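Local coordinates for protein acetyltransferase, GNAT family (Enterococcus faecalis, PDB 1U6M) that probably transfers an acyl group, most likely acetyl from acetyl-CoA, to a still unidentified acceptor, at residues A[15-20]-A[38-43]. Numbering follows the deposited sequence.
Sequences IARLVL and QMIDLL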
loop_
_atom_site.group_PDB
_atom_site.type_symbol
_atom_site.label_atom_id
_atom_site.label_comp_id
_atom_site.label_asym_id
_atom_site.label_seq_id
_atom_site.Cartn_x
_atom_site.Cartn_y
_atom_site.Cartn_z
ATOM N N ILE A 15 0.649 9.769 5.665
ATOM C CA ILE A 15 0.410 8.412 5.258
ATOM C C ILE A 15 -0.954 7.960 5.790
ATOM O O ILE A 15 -1.758 7.383 5.042
ATOM C CB ILE A 15 1.530 7.441 5.834
ATOM C CG1 ILE A 15 2.892 7.721 5.242
ATOM C CG2 ILE A 15 1.128 5.989 5.654
ATOM C CD1 ILE A 15 4.026 7.040 6.051
ATOM N N ALA A 16 -1.216 8.253 7.070
ATOM C CA ALA A 16 -2.488 7.887 7.729
ATOM C C ALA A 16 -3.715 8.484 7.016
ATOM O O ALA A 16 -4.732 7.792 6.828
ATOM C CB ALA A 16 -2.441 8.278 9.241
ATOM N N ARG A 17 -3.605 9.726 6.537
ATOM C CA ARG A 17 -4.713 10.389 5.819
ATOM C C ARG A 17 -5.004 9.700 4.498
ATOM O O ARG A 17 -6.185 9.539 4.093
ATOM C CB ARG A 17 -4.415 11.874 5.591
ATOM C CG ARG A 17 -4.554 12.642 6.853
ATOM C CD ARG A 17 -4.120 14.160 6.858
ATOM N NE ARG A 17 -3.666 14.396 8.253
ATOM C CZ ARG A 17 -4.461 14.597 9.323
ATOM N NH1 ARG A 17 -5.789 14.694 9.217
ATOM N NH2 ARG A 17 -3.911 14.734 10.523
ATOM N N LEU A 18 -3.918 9.288 3.833
ATOM C CA LEU A 18 -4.019 8.613 2.576
ATOM C C LEU A 18 -4.608 7.207 2.764
ATOM O O LEU A 18 -5.472 6.789 1.988
ATOM C CB LEU A 18 -2.648 8.594 1.875
ATOM C CG LEU A 18 -2.136 9.933 1.341
ATOM C CD1 LEU A 18 -0.675 9.814 0.906
ATOM C CD2 LEU A 18 -3.054 10.427 0.195
ATOM N N VAL A 19 -4.125 6.484 3.778
ATOM C CA VAL A 19 -4.663 5.148 4.151
ATOM C C VAL A 19 -6.151 5.186 4.553
ATOM O O VAL A 19 -6.924 4.339 4.133
ATOM C CB VAL A 19 -3.808 4.439 5.274
ATOM C CG1 VAL A 19 -4.419 3.146 5.677
ATOM C CG2 VAL A 19 -2.422 4.165 4.748
ATOM N N LEU A 20 -6.558 6.168 5.350
ATOM C CA LEU A 20 -7.980 6.348 5.639
ATOM C C LEU A 20 -8.826 6.241 4.401
ATOM O O LEU A 20 -9.941 5.709 4.476
ATOM C CB LEU A 20 -8.251 7.697 6.269
ATOM C CG LEU A 20 -9.324 7.815 7.359
ATOM C CD1 LEU A 20 -9.883 9.243 7.379
ATOM C CD2 LEU A 20 -10.420 6.820 7.264
ATOM N N GLN A 38 -9.634 9.919 15.168
ATOM C CA GLN A 38 -9.023 8.867 16.024
ATOM C C GLN A 38 -8.425 7.784 15.153
ATOM O O GLN A 38 -7.391 7.273 15.485
ATOM C CB GLN A 38 -9.995 8.204 17.043
ATOM C CG GLN A 38 -10.791 9.160 17.935
ATOM C CD GLN A 38 -11.948 8.484 18.738
ATOM O OE1 GLN A 38 -12.811 7.705 18.205
ATOM N NE2 GLN A 38 -11.992 8.829 20.017
ATOM N N MET A 39 -9.107 7.431 14.068
ATOM C CA MET A 39 -8.554 6.477 13.119
ATOM C C MET A 39 -7.207 6.974 12.536
ATOM O O MET A 39 -6.267 6.202 12.441
ATOM C CB MET A 39 -9.538 6.012 12.028
ATOM C CG MET A 39 -9.036 4.721 11.251
ATOM S SD MET A 39 -8.978 3.093 12.173
ATOM C CE MET A 39 -10.676 3.096 12.475
ATOM N N ILE A 40 -7.111 8.262 12.206
ATOM C CA ILE A 40 -5.887 8.848 11.675
ATOM C C ILE A 40 -4.781 8.733 12.713
ATOM O O ILE A 40 -3.684 8.252 12.376
ATOM C CB ILE A 40 -6.149 10.276 11.129
ATOM C CG1 ILE A 40 -7.004 10.165 9.856
ATOM C CG2 ILE A 40 -4.848 11.039 10.879
ATOM C CD1 ILE A 40 -7.413 11.490 9.212
ATOM N N ASP A 41 -5.059 9.069 13.973
ATOM C CA ASP A 41 -4.066 8.917 15.050
ATOM C C ASP A 41 -3.554 7.479 15.267
ATOM O O ASP A 41 -2.375 7.246 15.516
ATOM C CB ASP A 41 -4.618 9.499 16.382
ATOM C CG ASP A 41 -4.623 11.084 16.396
ATOM O OD1 ASP A 41 -5.277 11.720 15.541
ATOM O OD2 ASP A 41 -3.974 11.711 17.253
ATOM N N LEU A 42 -4.450 6.507 15.136
ATOM C CA LEU A 42 -4.137 5.110 15.343
ATOM C C LEU A 42 -3.230 4.629 14.197
ATOM O O LEU A 42 -2.182 4.065 14.441
ATOM C CB LEU A 42 -5.457 4.308 15.361
ATOM C CG LEU A 42 -6.367 4.470 16.605
ATOM C CD1 LEU A 42 -7.790 3.802 16.396
ATOM C CD2 LEU A 42 -5.725 3.960 17.911
ATOM N N LEU A 43 -3.674 4.829 12.958
ATOM C CA LEU A 43 -2.866 4.598 11.764
ATOM C C LEU A 43 -1.491 5.227 11.874
ATOM O O LEU A 43 -0.491 4.514 11.663
ATOM C CB LEU A 43 -3.613 5.134 10.526
ATOM C CG LEU A 43 -4.883 4.354 10.180
ATOM C CD1 LEU A 43 -5.798 5.081 9.117
ATOM C CD2 LEU A 43 -4.505 2.871 9.731
#
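Helices 12-25 and 36-47 are the helix pair between the first and second strands of the GNAT fold, and residues 15-20 and 38-43 are where they pack. The two local axes come within 8.5 Å, with an angle of 121° between their N-to-C directions. Ala16 sits at the tightest point: its CB lies 3.6 Å from Leu43 CB and 3.4 Å from the backbone O of Ile40, so its small methyl rests directly against the backbone of the second helix. Leu43, with CG beside its own backbone N (chi1 -67°), reaches along the first helix. Its CD1 comes 3.7 Å from the carbonyl O of Ala16, an oxygen that already accepts the helical bond from Leu20 N, while its CD2 touches Val19 CG1 at 4.1 Å. Ile40 lies beside Ala16, with CG2 near the Ala16 methyl, and crosses the side chains of Arg17 and Leu20 at about a right angle. Its CD1 meets Leu20 CD1 at 3.8 Å and also approaches Arg17 NH1 at 3.6 Å. The Arg17 chain, extended from CG to NE, arches over Ile40 so that the CG2 methyl of Ile40 lies 3.8 Å above one face of the guanidinium, displaced from the centre of the group. With no hydrogen bond between the segments, shape fit among aliphatic groups sets how the two helices meet here, and the one exposed residue of the contact, Arg17, lies over Ile40 at the edge with its CG methylene and one guanidinium face.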